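Local coordinates for protein ketosynthase (Streptomyces sp. MSC090213JE08, PDB 6KXD) that probably acts as the chain length factor subunit of the ketosynthase/chain length factor pair in the highly reducing type II polyketide synthase for ishigamide, at residues V287-P292 with D314-V319; F38-R43 with A339-E345. All coordinates share one frame; numbering follows the deposited sequence.

In the fold
Following the chain from its N terminus, the first residues to take part are those of helix 35-44, which comes after strands 20-29 and 32-33. Interaction 2 joins this helix to helix 332-344 and so closes a loop of almost 300 residues, linking early and late parts of the thiolase-type fold. Interaction 1 is nested inside that loop and is much more local: strand 287-291 runs on through helix 298-310 to helix 313-316, whose end returns to the strand. The two contacts meet through helix 332-344, where Val-340 packs on Val-291 and Ala-339 and Ala-343 pack on Val-319. Their centres lie about 12 Å apart, and helix 332-344 packs on helix 35-44 as well.

Interaction 1 of 2, residues V287-P292 with D314-V319; sequences VWAAVP and DALSRV. With ACT (acetate ion), chain E.
Ala-315, in the short helix 313-316, sits against strand 287-291, which pairs in parallel with strand 354-360 in the later half of this thiolase-type fold. The methyl of Ala-315 points at the strand, its CB 3.8 Å from Val-287 CG1, while its carbonyl takes a nearly straight bond from the strand (Ala-290 N to Ala-315 O, 2.8 Å). That donor stands well above the carbonyl plane. Leu-316 starts away from the strand, but CD2 turns back onto Ala-290 CB (3.9 Å) and the Pro-292 ring; a water bridges Leu-316 O and Ala-290 O. Arg-318 follows, with CG anti to the backbone N (chi1 -159°) and bends at chi2 and chi3 that fold its chain over the Trp-288 indole. The guanidinium lies flat on the five-membered ring, planes 4° apart, in a cation-pi stack with CZ 3.8 Å from the ring centroid, and CG makes a CH-pi contact over the six-membered ring. This stack and an in-plane bond from Arg-318 NE to Trp-288 O (2.7 Å) together hold the group's rotation. Outward, NH2 meets an acetate and a phosphate, both probably from the crystallisation liquor. Val-319, which also touches Ala-339 and Ala-343 of helix 332-344, packs its CG2 3.8 Å from Val-291 CG2.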
ATOM      1  N   VAL B 287     -20.446  16.666 -17.964  1.00 43.22           N
ATOM      2  CA  VAL B 287     -20.618  15.655 -16.926  1.00 41.68           C
ATOM      3  C   VAL B 287     -22.088  15.318 -16.792  1.00 38.55           C
ATOM      4  O   VAL B 287     -22.928  16.177 -16.553  1.00 40.44           O
ATOM      5  CB  VAL B 287     -20.041  16.097 -15.567  1.00 44.40           C
ATOM      6  CG1 VAL B 287     -20.326  15.039 -14.513  1.00 43.39           C
ATOM      7  CG2 VAL B 287     -18.568  16.407 -15.693  1.00 41.74           C
ATOM      8  N   TRP B 288     -22.386  14.020 -16.937  1.00 38.03           N
ATOM      9  CA  TRP B 288     -23.725  13.513 -16.940  1.00 40.53           C
ATOM     10  C   TRP B 288     -24.064  12.909 -15.584  1.00 44.23           C
ATOM     11  O   TRP B 288     -25.225  12.949 -15.148  1.00 39.18           O
ATOM     12  CB  TRP B 288     -23.856  12.507 -18.094  1.00 41.51           C
ATOM     13  CG  TRP B 288     -25.142  11.743 -18.178  1.00 42.47           C
ATOM     14  CD1 TRP B 288     -26.303  12.122 -18.797  1.00 48.47           C
ATOM     15  CD2 TRP B 288     -25.375  10.431 -17.652  1.00 46.86           C
ATOM     16  NE1 TRP B 288     -27.244  11.135 -18.667  1.00 52.94           N
ATOM     17  CE2 TRP B 288     -26.709  10.092 -17.964  1.00 49.23           C
ATOM     18  CE3 TRP B 288     -24.580   9.518 -16.940  1.00 48.46           C
ATOM     19  CZ2 TRP B 288     -27.258   8.868 -17.598  1.00 51.15           C
ATOM     20  CZ3 TRP B 288     -25.139   8.319 -16.557  1.00 53.09           C
ATOM     21  CH2 TRP B 288     -26.457   8.004 -16.889  1.00 53.75           C
ATOM     22  N   ALA B 289     -23.041  12.349 -14.926  1.00 39.92           N
ATOM     23  CA  ALA B 289     -23.201  11.815 -13.578  1.00 42.38           C
ATOM     24  C   ALA B 289     -21.975  12.192 -12.758  1.00 37.57           C
ATOM     25  O   ALA B 289     -20.838  12.028 -13.229  1.00 42.05           O
ATOM     26  CB  ALA B 289     -23.388  10.307 -13.609  1.00 44.72           C
ATOM     27  N   ALA B 290     -22.230  12.793 -11.599  1.00 36.33           N
ATOM     28  CA  ALA B 290     -21.191  13.144 -10.669  1.00 40.47           C
ATOM     29  C   ALA B 290     -21.540  12.540  -9.314  1.00 37.06           C
ATOM     30  O   ALA B 290     -22.614  12.776  -8.775  1.00 41.08           O
ATOM     31  CB  ALA B 290     -21.057  14.635 -10.561  1.00 39.47           C
ATOM     32  N   VAL B 291     -20.594  11.770  -8.764  1.00 36.74           N
ATOM     33  CA  VAL B 291     -20.816  10.988  -7.578  1.00 40.01           C
ATOM     34  C   VAL B 291     -19.727  11.322  -6.577  1.00 38.30           C
ATOM     35  O   VAL B 291     -18.613  10.840  -6.669  1.00 39.66           O
ATOM     36  CB  VAL B 291     -20.872   9.482  -7.868  1.00 39.80           C
ATOM     37  CG1 VAL B 291     -21.206   8.750  -6.602  1.00 37.90           C
ATOM     38  CG2 VAL B 291     -21.894   9.152  -8.956  1.00 42.69           C
ATOM     39  N   PRO B 292     -20.056  12.214  -5.617  1.00 37.79           N
ATOM     40  CA  PRO B 292     -19.172  12.548  -4.509  1.00 39.75           C
ATOM     41  C   PRO B 292     -19.197  11.406  -3.499  1.00 37.78           C
ATOM     42  O   PRO B 292     -20.128  10.632  -3.524  1.00 38.72           O
ATOM     43  CB  PRO B 292     -19.780  13.832  -3.905  1.00 42.95           C
ATOM     44  CG  PRO B 292     -21.175  13.914  -4.446  1.00 48.56           C
ATOM     45  CD  PRO B 292     -21.310  12.961  -5.615  1.00 42.51           C
ATOM     46  N   ASP B 314     -27.953  18.478 -12.858  1.00 41.97           N
ATOM     47  CA  ASP B 314     -28.575  17.224 -13.242  1.00 42.49           C
ATOM     48  C   ASP B 314     -27.583  16.066 -13.091  1.00 41.78           C
ATOM     49  O   ASP B 314     -28.027  14.904 -12.859  1.00 42.84           O
ATOM     50  CB  ASP B 314     -29.079  17.244 -14.682  1.00 43.69           C
ATOM     51  CG  ASP B 314     -30.422  17.899 -14.900  1.00 40.76           C
ATOM     52  OD1 ASP B 314     -31.080  18.286 -13.919  1.00 48.12           O
ATOM     53  OD2 ASP B 314     -30.818  17.921 -16.054  1.00 45.80           O
ATOM     54  N   ALA B 315     -26.282  16.334 -13.167  1.00 38.44           N
ATOM     55  CA  ALA B 315     -25.290  15.268 -12.953  1.00 42.21           C
ATOM     56  C   ALA B 315     -25.304  14.770 -11.495  1.00 46.23           C
ATOM     57  O   ALA B 315     -24.903  13.629 -11.225  1.00 41.41           O
ATOM     58  CB  ALA B 315     -23.919  15.725 -13.372  1.00 40.97           C
ATOM     59  N   LEU B 316     -25.767  15.587 -10.550  1.00 45.13           N
ATOM     60  CA  LEU B 316     -25.763  15.172  -9.162  1.00 47.78           C
ATOM     61  C   LEU B 316     -27.040  14.416  -8.784  1.00 50.12           C
ATOM     62  O   LEU B 316     -27.034  13.672  -7.803  1.00 58.86           O
ATOM     63  CB  LEU B 316     -25.571  16.395  -8.260  1.00 51.77           C
ATOM     64  CG  LEU B 316     -24.166  16.983  -8.234  1.00 49.40           C
ATOM     65  CD1 LEU B 316     -24.180  18.303  -7.504  1.00 52.99           C
ATOM     66  CD2 LEU B 316     -23.165  16.065  -7.570  1.00 52.20           C
ATOM     67  N   SER B 317     -28.121  14.611  -9.535  1.00 45.85           N
ATOM     68  CA  SER B 317     -29.397  13.938  -9.306  1.00 51.65           C
ATOM     69  C   SER B 317     -29.467  12.623 -10.071  1.00 49.67           C
ATOM     70  O   SER B 317     -30.468  11.972 -10.031  1.00 55.16           O
ATOM     71  CB  SER B 317     -30.549  14.787  -9.747  1.00 54.85           C
ATOM     72  OG  SER B 317     -30.096  16.066 -10.063  1.00 60.08           O
ATOM     73  N   ARG B 318     -28.452  12.344 -10.871  1.00 49.27           N
ATOM     74  CA  ARG B 318     -28.477  11.215 -11.755  1.00 49.69           C
ATOM     75  C   ARG B 318     -28.294   9.912 -10.965  1.00 50.24           C
ATOM     76  O   ARG B 318     -28.803   8.891 -11.338  1.00 54.06           O
ATOM     77  CB  ARG B 318     -27.368  11.372 -12.798  1.00 53.71           C
ATOM     78  CG  ARG B 318     -27.599  10.540 -14.046  1.00 55.05           C
ATOM     79  CD  ARG B 318     -28.518  11.253 -15.006  1.00 53.54           C
ATOM     80  NE  ARG B 318     -27.815  12.375 -15.575  1.00 52.31           N
ATOM     81  CZ  ARG B 318     -28.385  13.362 -16.247  1.00 51.96           C
ATOM     82  NH1 ARG B 318     -29.661  13.284 -16.588  1.00 56.31           N
ATOM     83  NH2 ARG B 318     -27.670  14.424 -16.578  1.00 46.79           N
ATOM     84  N   VAL B 319     -27.521   9.961  -9.888  1.00 46.49           N
ATOM     85  CA  VAL B 319     -27.199   8.793  -9.113  1.00 48.22           C
ATOM     86  C   VAL B 319     -27.598   9.108  -7.687  1.00 45.23           C
ATOM     87  O   VAL B 319     -27.249  10.177  -7.213  1.00 43.32           O
ATOM     88  CB  VAL B 319     -25.693   8.491  -9.182  1.00 48.95           C
ATOM     89  CG1 VAL B 319     -25.300   7.298  -8.327  1.00 49.20           C
ATOM     90  CG2 VAL B 319     -25.242   8.313 -10.613  1.00 50.00           C
TER
HETATM   91  C   ACT E 403     -30.363  16.137 -19.150  1.00 69.52           C
HETATM   92  O   ACT E 403     -31.497  16.653 -19.103  1.00 74.13           O
HETATM   93  OXT ACT E 403     -29.572  16.324 -18.202  1.00 69.22           O
HETATM   94  CH3 ACT E 403     -29.919  15.356 -20.347  1.00 68.51           C
HETATM   95  O   HOH W   1     -24.538  12.355  -7.144  1.00 42.77           O

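Interaction 2 of 2, residues F38-R43 with A339-E345; sequences FAAGVR and AVLAAAE
Ala-39 and Ala-342 bring two helices of this thiolase-type fold together, helix 35-44 near the N terminus and helix 332-344 near the C terminus. The short segments cross at -80° with their axes 8.8 Å apart, a close approach allowed by the small residues at the crossing. Apolar packing fills the crossing itself. The methyl of Ala-342 rests on the opposing backbone, its CB 3.7 Å from Ala-39 CA. One turn on, both methyls of Val-42 press on Ala-339 CB from the same side, with Val-42 CG2 3.9 Å from it, while CG1 also reaches toward Ala-342. Phe-38, its CG anti to the backbone N (chi1 -174°), points the ring across at helix 332-344, where the CE2 edge meets Ala-339 N in plane; the same ring meets Phe-335 and touches strand 20-29. The polar contacts involve Arg-43 and Glu-345, both exposed. The extended Arg-43 side chain runs back beside its own helix, with one guanidinium face over Ala-39 CB, toward Glu-345 just past helix 332-344. A salt bridge from NH2 to the Glu-345 carboxylate is modelled too tightly to be sure of. Firmer is the bond from Arg-43 NE to Ala-342 O, 2.7 Å long, with the acceptor in the guanidinium plane.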
ATOM      1  N   PHE B  38     -26.295  -4.753  -5.834  1.00 42.89           N
ATOM      2  CA  PHE B  38     -25.757  -3.383  -5.746  1.00 39.52           C
ATOM      3  C   PHE B  38     -26.504  -2.492  -6.748  1.00 40.45           C
ATOM      4  O   PHE B  38     -26.975  -1.359  -6.445  1.00 39.52           O
ATOM      5  CB  PHE B  38     -24.264  -3.380  -6.057  1.00 39.38           C
ATOM      6  CG  PHE B  38     -23.625  -2.042  -5.841  1.00 40.04           C
ATOM      7  CD1 PHE B  38     -23.239  -1.643  -4.567  1.00 39.28           C
ATOM      8  CD2 PHE B  38     -23.469  -1.151  -6.895  1.00 40.41           C
ATOM      9  CE1 PHE B  38     -22.685  -0.381  -4.368  1.00 43.10           C
ATOM     10  CE2 PHE B  38     -22.906   0.098  -6.697  1.00 41.09           C
ATOM     11  CZ  PHE B  38     -22.522   0.481  -5.438  1.00 40.80           C
ATOM     12  N   ALA B  39     -26.601  -3.010  -7.970  1.00 43.76           N
ATOM     13  CA  ALA B  39     -27.235  -2.296  -9.080  1.00 46.19           C
ATOM     14  C   ALA B  39     -28.705  -2.010  -8.727  1.00 45.68           C
ATOM     15  O   ALA B  39     -29.210  -0.878  -8.869  1.00 45.09           O
ATOM     16  CB  ALA B  39     -27.096  -3.119 -10.346  1.00 46.45           C
ATOM     17  N   ALA B  40     -29.391  -3.026  -8.217  1.00 48.29           N
ATOM     18  CA  ALA B  40     -30.778  -2.866  -7.764  1.00 43.78           C
ATOM     19  C   ALA B  40     -30.867  -1.759  -6.709  1.00 44.87           C
ATOM     20  O   ALA B  40     -31.715  -0.859  -6.805  1.00 43.16           O
ATOM     21  CB  ALA B  40     -31.323  -4.179  -7.269  1.00 41.46           C
ATOM     22  N   GLY B  41     -29.960  -1.774  -5.730  1.00 43.57           N
ATOM     23  CA  GLY B  41     -30.008  -0.818  -4.609  1.00 41.33           C
ATOM     24  C   GLY B  41     -29.739   0.609  -5.067  1.00 44.33           C
ATOM     25  O   GLY B  41     -30.374   1.577  -4.599  1.00 43.38           O
ATOM     26  N   VAL B  42     -28.774   0.741  -5.982  1.00 46.11           N
ATOM     27  CA  VAL B  42     -28.374   2.038  -6.473  1.00 44.79           C
ATOM     28  C   VAL B  42     -29.509   2.648  -7.306  1.00 44.64           C
ATOM     29  O   VAL B  42     -29.820   3.849  -7.220  1.00 45.75           O
ATOM     30  CB  VAL B  42     -27.074   1.958  -7.292  1.00 48.78           C
ATOM     31  CG1 VAL B  42     -26.911   3.190  -8.175  1.00 48.31           C
ATOM     32  CG2 VAL B  42     -25.881   1.779  -6.365  1.00 48.84           C
ATOM     33  N   ARG B  43     -30.098   1.830  -8.163  1.00 47.27           N
ATOM     34  CA  ARG B  43     -31.104   2.320  -9.079  1.00 50.50           C
ATOM     35  C   ARG B  43     -32.349   2.687  -8.285  1.00 49.75           C
ATOM     36  O   ARG B  43     -33.048   3.612  -8.648  1.00 48.95           O
ATOM     37  CB  ARG B  43     -31.397   1.245 -10.114  1.00 49.55           C
ATOM     38  CG  ARG B  43     -30.382   1.211 -11.248  1.00 48.74           C
ATOM     39  CD  ARG B  43     -30.500  -0.153 -11.858  1.00 50.28           C
ATOM     40  NE  ARG B  43     -29.473  -0.393 -12.834  1.00 49.17           N
ATOM     41  CZ  ARG B  43     -29.227  -1.575 -13.323  1.00 49.82           C
ATOM     42  NH1 ARG B  43     -30.111  -2.542 -13.138  1.00 46.33           N
ATOM     43  NH2 ARG B  43     -28.102  -1.771 -13.990  1.00 46.56           N
ATOM     44  N   ALA B 339     -21.702   2.550  -8.699  1.00 35.73           N
ATOM     45  CA  ALA B 339     -22.986   3.218  -8.784  1.00 41.02           C
ATOM     46  C   ALA B 339     -23.148   3.861 -10.170  1.00 37.69           C
ATOM     47  O   ALA B 339     -24.227   3.816 -10.747  1.00 40.23           O
ATOM     48  CB  ALA B 339     -23.156   4.206  -7.672  1.00 40.89           C
ATOM     49  N   VAL B 340     -22.091   4.476 -10.698  1.00 37.84           N
ATOM     50  CA  VAL B 340     -22.114   5.036 -12.029  1.00 41.89           C
ATOM     51  C   VAL B 340     -22.406   3.938 -13.055  1.00 41.96           C
ATOM     52  O   VAL B 340     -23.270   4.124 -13.931  1.00 40.78           O
ATOM     53  CB  VAL B 340     -20.830   5.798 -12.387  1.00 41.36           C
ATOM     54  CG1 VAL B 340     -20.800   6.139 -13.859  1.00 46.57           C
ATOM     55  CG2 VAL B 340     -20.651   7.052 -11.548  1.00 42.08           C
ATOM     56  N   LEU B 341     -21.733   2.786 -12.931  1.00 39.80           N
ATOM     57  CA  LEU B 341     -21.911   1.741 -13.889  1.00 38.54           C
ATOM     58  C   LEU B 341     -23.334   1.159 -13.787  1.00 39.32           C
ATOM     59  O   LEU B 341     -23.937   0.829 -14.831  1.00 42.93           O
ATOM     60  CB  LEU B 341     -20.877   0.641 -13.650  1.00 39.15           C
ATOM     61  CG  LEU B 341     -19.421   1.084 -13.771  1.00 38.06           C
ATOM     62  CD1 LEU B 341     -18.463  -0.060 -13.456  1.00 37.90           C
ATOM     63  CD2 LEU B 341     -19.152   1.621 -15.136  1.00 38.83           C
ATOM     64  N   ALA B 342     -23.842   1.039 -12.556  1.00 37.90           N
ATOM     65  CA  ALA B 342     -25.177   0.558 -12.270  1.00 39.87           C
ATOM     66  C   ALA B 342     -26.243   1.487 -12.879  1.00 44.89           C
ATOM     67  O   ALA B 342     -27.238   1.004 -13.473  1.00 46.08           O
ATOM     68  CB  ALA B 342     -25.374   0.406 -10.791  1.00 44.46           C
ATOM     69  N   ALA B 343     -26.073   2.794 -12.674  1.00 44.53           N
ATOM     70  CA  ALA B 343     -26.939   3.843 -13.230  1.00 47.07           C
ATOM     71  C   ALA B 343     -26.915   3.789 -14.759  1.00 47.80           C
ATOM     72  O   ALA B 343     -27.962   3.996 -15.431  1.00 49.24           O
ATOM     73  CB  ALA B 343     -26.476   5.191 -12.774  1.00 49.74           C
ATOM     74  N   ALA B 344     -25.722   3.535 -15.309  1.00 44.25           N
ATOM     75  CA  ALA B 344     -25.511   3.530 -16.731  1.00 45.29           C
ATOM     76  C   ALA B 344     -26.100   2.262 -17.376  1.00 46.92           C
ATOM     77  O   ALA B 344     -26.639   2.359 -18.441  1.00 46.36           O
ATOM     78  CB  ALA B 344     -24.052   3.693 -17.070  1.00 44.78           C
ATOM     79  N   GLU B 345     -25.904   1.085 -16.761  1.00 45.76           N
ATOM     80  CA  GLU B 345     -26.299  -0.182 -17.337  1.00 49.47           C
ATOM     81  C   GLU B 345     -27.831  -0.154 -17.530  1.00 49.65           C
ATOM     82  O   GLU B 345     -28.589   0.376 -16.682  1.00 49.08           O
ATOM     83  CB  GLU B 345     -25.881  -1.366 -16.444  1.00 50.47           C
ATOM     84  CG  GLU B 345     -26.470  -2.724 -16.829  1.00 56.02           C
ATOM     85  CD  GLU B 345     -26.920  -3.573 -15.632  1.00 66.93           C
ATOM     86  OE1 GLU B 345     -26.067  -3.838 -14.740  1.00 83.11           O
ATOM     87  OE2 GLU B 345     -28.142  -3.911 -15.547  1.00 79.66           O
TER